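PDB 3WGQ: meso-diaminopimelate dehydrogenase from Clostridium tetani, which catalyses the NADP-dependent, reversible oxidative deamination of meso-2,6-diaminopimelate at its D-configured amino centre, giving L-2-amino-6-oxopimelate and ammonia. Local coordinates for the interface of chains A and B. Residues are numbered along the deposited sequence; one frame, centred on the assembly and turned at random. Chains: chain A/B, Meso-diaminopimelate dehydrogenase.

Contact 1: the interface of chains A and B. Residues chain A 127, 269-273, 279; chain B 138-139, 266-267.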
# COMPACT_ATOMS: atom_id res chain seq x y z
N LEU A 127 6.91 1.16 -4.65
CA LEU A 127 5.53 1.02 -4.23
C LEU A 127 4.98 -0.40 -4.41
O LEU A 127 4.35 -0.95 -3.51
CB LEU A 127 4.66 2.03 -4.98
CG LEU A 127 4.48 3.39 -4.29
CD1 LEU A 127 5.76 3.82 -3.61
CD2 LEU A 127 4.01 4.41 -5.28
N PHE A 269 -3.66 -3.07 -5.13
CA PHE A 269 -3.01 -1.76 -5.20
C PHE A 269 -2.73 -1.59 -6.68
O PHE A 269 -2.22 -2.51 -7.32
CB PHE A 269 -1.67 -1.76 -4.44
CG PHE A 269 -0.92 -0.46 -4.55
CD1 PHE A 269 -1.25 0.63 -3.74
CD2 PHE A 269 0.11 -0.31 -5.48
CE1 PHE A 269 -0.58 1.85 -3.85
CE2 PHE A 269 0.80 0.92 -5.60
CZ PHE A 269 0.45 2.00 -4.78
N ASN A 270 -3.06 -0.43 -7.24
CA ASN A 270 -2.76 -0.21 -8.64
C ASN A 270 -2.44 1.25 -8.95
O ASN A 270 -2.77 2.16 -8.18
CB ASN A 270 -3.90 -0.74 -9.53
CG ASN A 270 -5.17 0.08 -9.43
OD1 ASN A 270 -5.15 1.30 -9.56
ND2 ASN A 270 -6.29 -0.60 -9.23
N LEU A 271 -1.76 1.44 -10.08
CA LEU A 271 -1.36 2.77 -10.53
C LEU A 271 -1.77 2.99 -11.98
O LEU A 271 -1.65 2.09 -12.81
CB LEU A 271 0.17 2.92 -10.45
CG LEU A 271 0.86 2.82 -9.09
CD1 LEU A 271 2.36 2.88 -9.28
CD2 LEU A 271 0.40 3.96 -8.18
N ASN A 272 -2.27 4.18 -12.27
CA ASN A 272 -2.65 4.56 -13.64
C ASN A 272 -1.93 5.89 -13.81
O ASN A 272 -2.41 6.93 -13.35
CB ASN A 272 -4.16 4.75 -13.77
CG ASN A 272 -4.60 4.84 -15.22
OD1 ASN A 272 -3.92 5.45 -16.05
ND2 ASN A 272 -5.75 4.26 -15.53
N LEU A 273 -0.79 5.86 -14.49
CA LEU A 273 0.03 7.05 -14.65
C LEU A 273 0.09 7.65 -16.05
O LEU A 273 0.54 6.99 -16.99
CB LEU A 273 1.46 6.72 -14.21
CG LEU A 273 1.59 5.82 -12.97
CD1 LEU A 273 3.04 5.40 -12.81
CD2 LEU A 273 1.08 6.56 -11.74
N PHE A 279 5.91 10.35 -12.18
CA PHE A 279 5.40 9.70 -10.98
C PHE A 279 6.60 9.17 -10.20
O PHE A 279 6.70 9.34 -8.99
CB PHE A 279 4.45 8.55 -11.31
CG PHE A 279 3.81 7.95 -10.10
CD1 PHE A 279 2.81 8.63 -9.40
CD2 PHE A 279 4.24 6.72 -9.60
CE1 PHE A 279 2.27 8.10 -8.23
CE2 PHE A 279 3.71 6.18 -8.44
CZ PHE A 279 2.72 6.87 -7.75
N ILE B 138 3.11 10.92 -1.78
CA ILE B 138 3.66 10.73 -3.12
C ILE B 138 3.13 11.81 -4.07
O ILE B 138 3.87 12.35 -4.90
CB ILE B 138 3.27 9.34 -3.68
CG1 ILE B 138 3.72 8.24 -2.70
CG2 ILE B 138 3.88 9.16 -5.05
CD1 ILE B 138 5.18 8.23 -2.39
N LEU B 139 1.83 12.10 -3.95
CA LEU B 139 1.19 13.10 -4.79
C LEU B 139 0.60 14.22 -3.93
O LEU B 139 -0.61 14.28 -3.71
CB LEU B 139 0.09 12.44 -5.63
CG LEU B 139 0.57 11.40 -6.65
CD1 LEU B 139 -0.65 10.69 -7.26
CD2 LEU B 139 1.40 12.08 -7.74
N VAL B 266 -2.89 8.52 -10.86
CA VAL B 266 -3.87 7.93 -9.96
C VAL B 266 -3.33 6.70 -9.25
O VAL B 266 -2.77 5.80 -9.87
CB VAL B 266 -5.16 7.54 -10.73
CG1 VAL B 266 -6.17 6.92 -9.78
CG2 VAL B 266 -5.77 8.77 -11.41
N MET B 267 -3.53 6.68 -7.93
CA MET B 267 -3.10 5.58 -7.09
C MET B 267 -4.35 5.01 -6.43
O MET B 267 -5.21 5.76 -5.97
CB MET B 267 -2.16 6.08 -5.99
CG MET B 267 -0.93 6.81 -6.49
SD MET B 267 -0.04 7.61 -5.11
CE MET B 267 0.33 6.23 -4.09
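A:Asn272 and B:Val266 pair as antiparallel neighbours, their backbones joined in both directions: A:Asn272 N gives its hydrogen to B:Val266 O at 2.9 Å, and B:Val266 N returns one to A:Asn272 O at 3.0 Å. The next antiparallel pair, A:Leu271 with B:Met267, has its side chains alongside each other and pointing the same way. Here the CD2 branch of A:Leu271 touches the side-chain stem of its partner, CD2 to B:Met267 CG measuring 3.6 Å. The stem carries on past this leucine to the phenyl ring of A:Phe279 on helix 276-296. CG of B:Met267 lies 3.9 Å from A:Phe279 CZ, while its sulphur meets the ring at the edge, in the ring plane. A bend at the end of the methionine (chi3 59°) leaves the sulphur at the rim and sets the methyl CE loosely between that ring, A:Leu127 and A:Phe269.

Chain B also brings the end of helix 123-138 to the same ring. The methyl branch CG2 of B:Ile138 touches both CE1 and CZ of A:Phe279, and B:Leu139 follows, its side chain crossing that of A:Phe279 at about a right angle. From its own chain, A:Leu273 covers one ring face near the rim. The helix end, the residue after it and the strand of one subunit thus clasp an aromatic group of the other by apolar packing. The CE1 corner of that ring is shared: A:Phe279 CE1 stands 3.7 Å from B:Ile138 CG2 and 4.0 Å from B:Leu139 CD1.

Contact 2: the interface of chains A and B. Residues chain A 131, 266-270; chain B 131, 268-271.
B:Glu268 and A:Asn270 face each other across the middle of an antiparallel sheet that runs through the interface, centred on A:Phe269 opposite B:Phe269. Backbone hydrogen bonds flank that central pair, among them A:Asn270 N to B:Glu268 O at 2.8 Å.

Traced outward, B:Glu268 first presents CB, which lies 3.4 Å from the amide oxygen OD1 of A:Asn270. CG stands anti to the backbone N (chi1 178°), and the extended chain carries CD to the amide nitrogen ND2 of A:Asn270, 4.0 Å away. The carboxylate plane is turned 68° from that amide. At the tip the two oxygens part company. OE1 contacts water 2 at 2.5 Å, which also contacts A:Asn270 OD1. B:Glu268 OE2 accepts a hydrogen bond from B:Asn270 ND2 of its own chain at 3.0 Å, the donor arriving from above the carboxylate plane. This bond may temper the repulsion between the two like-charged groups, B:Glu268 OE2 and A:Glu268 OE2 being 5.7 Å apart.

On the opposite side of the sheet, water 1 contacts ND2 of both A:Asn131 and B:Asn131. These asparagines place OD1 over the ring centres of A:Phe269 and B:Phe269 of their own chains, 3.3 Å above the plane, and bring ND2 up to the CD1-CE1 side of the other chain's ring. The site knits the subunits into one continuous sheet around the two-fold axis, which probably anchors the dimer.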
# COMPACT_ATOMS: atom_id res chain seq x y z
N ASN A 131 3.64 -3.28 -1.52
CA ASN A 131 2.36 -3.97 -1.52
C ASN A 131 2.45 -5.49 -1.66
O ASN A 131 1.56 -6.22 -1.22
CB ASN A 131 1.42 -3.35 -2.55
CG ASN A 131 0.89 -1.99 -2.09
OD1 ASN A 131 1.52 -0.95 -2.32
ND2 ASN A 131 -0.25 -2.00 -1.43
N VAL A 266 -9.49 -10.43 -0.84
CA VAL A 266 -8.68 -9.85 -1.90
C VAL A 266 -8.15 -8.44 -1.61
O VAL A 266 -8.90 -7.55 -1.18
CB VAL A 266 -9.46 -9.80 -3.23
CG1 VAL A 266 -8.59 -9.22 -4.33
CG2 VAL A 266 -9.93 -11.21 -3.60
N MET A 267 -6.85 -8.25 -1.82
CA MET A 267 -6.18 -6.96 -1.61
C MET A 267 -5.61 -6.49 -2.96
O MET A 267 -4.95 -7.27 -3.66
CB MET A 267 -5.02 -7.10 -0.62
CG MET A 267 -5.40 -7.52 0.79
SD MET A 267 -3.94 -8.00 1.80
CE MET A 267 -3.13 -6.40 2.00
N GLU A 268 -5.85 -5.23 -3.32
CA GLU A 268 -5.32 -4.71 -4.57
C GLU A 268 -4.78 -3.29 -4.46
O GLU A 268 -5.36 -2.44 -3.77
CB GLU A 268 -6.37 -4.74 -5.68
CG GLU A 268 -5.80 -4.32 -7.02
CD GLU A 268 -6.85 -4.26 -8.13
OE1 GLU A 268 -7.79 -5.07 -8.10
OE2 GLU A 268 -6.71 -3.41 -9.03
N PHE A 269 -3.66 -3.07 -5.13
CA PHE A 269 -3.01 -1.76 -5.20
C PHE A 269 -2.73 -1.59 -6.68
O PHE A 269 -2.22 -2.51 -7.32
CB PHE A 269 -1.67 -1.76 -4.44
CG PHE A 269 -0.92 -0.46 -4.55
CD1 PHE A 269 -1.25 0.63 -3.74
CD2 PHE A 269 0.11 -0.31 -5.48
CE1 PHE A 269 -0.58 1.85 -3.85
CE2 PHE A 269 0.80 0.92 -5.60
CZ PHE A 269 0.45 2.00 -4.78
N ASN A 270 -3.06 -0.43 -7.24
CA ASN A 270 -2.76 -0.21 -8.64
C ASN A 270 -2.44 1.25 -8.95
O ASN A 270 -2.77 2.16 -8.18
CB ASN A 270 -3.90 -0.74 -9.53
CG ASN A 270 -5.17 0.08 -9.43
OD1 ASN A 270 -5.15 1.30 -9.56
ND2 ASN A 270 -6.29 -0.60 -9.23
N ASN B 131 -2.62 3.93 3.30
CA ASN B 131 -2.74 4.30 1.90
C ASN B 131 -3.17 5.74 1.68
O ASN B 131 -2.85 6.32 0.65
CB ASN B 131 -3.62 3.29 1.16
CG ASN B 131 -2.83 2.03 0.79
OD1 ASN B 131 -2.79 1.05 1.54
ND2 ASN B 131 -2.16 2.08 -0.35
N GLU B 268 -4.44 3.69 -6.37
CA GLU B 268 -5.61 3.07 -5.75
C GLU B 268 -5.26 1.86 -4.91
O GLU B 268 -4.37 1.08 -5.26
CB GLU B 268 -6.63 2.65 -6.83
CG GLU B 268 -7.86 1.96 -6.25
CD GLU B 268 -8.95 1.67 -7.29
OE1 GLU B 268 -8.93 2.27 -8.38
OE2 GLU B 268 -9.85 0.84 -6.99
N PHE B 269 -5.95 1.72 -3.78
CA PHE B 269 -5.79 0.57 -2.90
C PHE B 269 -7.21 0.18 -2.52
O PHE B 269 -8.01 1.03 -2.11
CB PHE B 269 -5.00 0.91 -1.63
CG PHE B 269 -4.90 -0.24 -0.65
CD1 PHE B 269 -3.91 -1.22 -0.79
CD2 PHE B 269 -5.80 -0.35 0.41
CE1 PHE B 269 -3.82 -2.28 0.11
CE2 PHE B 269 -5.72 -1.41 1.32
CZ PHE B 269 -4.72 -2.38 1.17
N ASN B 270 -7.55 -1.10 -2.67
CA ASN B 270 -8.88 -1.53 -2.29
C ASN B 270 -8.88 -2.92 -1.70
O ASN B 270 -7.92 -3.67 -1.83
CB ASN B 270 -9.86 -1.42 -3.47
CG ASN B 270 -9.58 -2.42 -4.58
OD1 ASN B 270 -9.54 -3.63 -4.36
ND2 ASN B 270 -9.40 -1.91 -5.78
N LEU B 271 -9.97 -3.25 -1.02
CA LEU B 271 -10.12 -4.54 -0.38
C LEU B 271 -11.49 -5.12 -0.71
O LEU B 271 -12.47 -4.39 -0.82
CB LEU B 271 -10.01 -4.40 1.15
CG LEU B 271 -8.71 -3.85 1.75
CD1 LEU B 271 -8.93 -3.54 3.24
CD2 LEU B 271 -7.59 -4.87 1.59
O HOH W 1 -0.12 0.41 0.08
O HOH W 2 -7.50 3.18 -10.26
O HOH W 3 -9.51 -6.02 -6.42

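Contact 3: the interface of chains A and B. Residues chain A 140-141, 258-260; chain B 25.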
# COMPACT_ATOMS: atom_id res chain seq x y z
N PRO A 140 -1.01 -14.51 4.68
CA PRO A 140 0.06 -15.50 4.51
C PRO A 140 -0.32 -16.67 3.60
O PRO A 140 0.52 -17.20 2.89
CB PRO A 140 0.37 -15.92 5.95
CG PRO A 140 -0.93 -15.68 6.66
CD PRO A 140 -1.36 -14.36 6.10
N LYS A 141 -1.59 -17.08 3.64
CA LYS A 141 -2.04 -18.16 2.78
C LYS A 141 -2.74 -17.54 1.58
O LYS A 141 -3.87 -17.06 1.69
CB LYS A 141 -3.00 -19.10 3.51
CG LYS A 141 -2.44 -19.70 4.79
CD LYS A 141 -1.10 -20.39 4.57
CE LYS A 141 -0.57 -20.96 5.88
NZ LYS A 141 0.85 -21.40 5.80
N ASN A 258 -6.94 -16.65 1.44
CA ASN A 258 -8.03 -17.23 2.20
C ASN A 258 -7.60 -17.22 3.65
O ASN A 258 -6.43 -17.46 3.97
CB ASN A 258 -8.29 -18.68 1.75
CG ASN A 258 -8.86 -18.77 0.34
OD1 ASN A 258 -10.04 -18.49 0.11
ND2 ASN A 258 -8.01 -19.16 -0.60
N THR A 259 -8.54 -16.92 4.54
CA THR A 259 -8.24 -16.92 5.96
C THR A 259 -8.69 -18.30 6.44
O THR A 259 -9.41 -18.99 5.71
CB THR A 259 -9.03 -15.81 6.70
OG1 THR A 259 -10.35 -15.69 6.13
CG2 THR A 259 -8.31 -14.47 6.57
N GLN A 260 -8.26 -18.72 7.62
CA GLN A 260 -8.66 -20.03 8.13
C GLN A 260 -10.15 -20.24 7.89
O GLN A 260 -10.98 -19.44 8.34
CB GLN A 260 -8.40 -20.15 9.64
CG GLN A 260 -7.05 -20.74 10.02
CD GLN A 260 -6.89 -22.18 9.56
OE1 GLN A 260 -6.62 -22.45 8.39
NE2 GLN A 260 -7.07 -23.12 10.49
N GLN B 25 -2.26 -19.80 10.90
CA GLN B 25 -1.62 -19.59 9.60
C GLN B 25 -0.24 -18.96 9.76
O GLN B 25 0.41 -18.61 8.78
CB GLN B 25 -2.48 -18.68 8.71
CG GLN B 25 -3.85 -19.23 8.35
CD GLN B 25 -4.58 -18.34 7.35
OE1 GLN B 25 -4.66 -17.12 7.53
NE2 GLN B 25 -5.12 -18.94 6.30
O HOH W 4 -7.10 -16.53 8.96
O HOH W 5 -5.44 -21.88 6.21
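B:Gln25 reaches from the loop after helix 14-23 to chain A, lying between A:Lys141 and A:Gln260. Direct hydrogen bonding comes from the amide nitrogen: B:Gln25 NE2 donates to the backbone carbonyl A:Asn258 O at 3.1 Å. The bond is nearly straight at the hydrogen (170°), and the acceptor lies close to the amide plane of the glutamine, but the donor is tilted 26° from the carbonyl plane.

Water contacts engage both ends of the same amide. Water 4 lies 2.9 Å from B:Gln25 OE1 and 2.8 Å from the backbone nitrogen A:Gln260 N. Water 5 lies 3.0 Å from B:Gln25 NE2 and also meets the side-chain oxygen A:Gln260 OE1.

Apolar packing steadies the stem. The glutamine is extended beyond CG (chi2 -174°) and slides past A:Lys141 and A:Gln260, each running the opposite way. A:Lys141 CG is 3.6 Å from B:Gln25 CD, while A:Gln260 CG approaches B:Gln25 CG. A:Pro140 crosses the stem near CB with its ring carbon CG.

The contact ties the N-terminal, Rossmann-type nucleotide-binding part of one subunit to the C-terminal domain of the other, and may help to fix their relative placement.

Contacts 1 and 2 are neighbouring stretches of one seam, their C-alpha centres about 11 Å apart. They share A:Phe269 and A:Asn270, and both are built on strand 263-273 and helix 123-138 of the two chains. Contact 3 lies toward the periphery, about 18 Å from contact 2 and 28 Å from contact 1, and sets the loop after helix 123-138, which contact 1 also touches on chain B, and the end of strand 249-259 against the loop after helix 14-23 of the partner. Because the interface is two-fold symmetric, contacts 1 and 3 recur with chains exchanged, spreading a probable dimer interface from the central sheet to the nucleotide-binding parts.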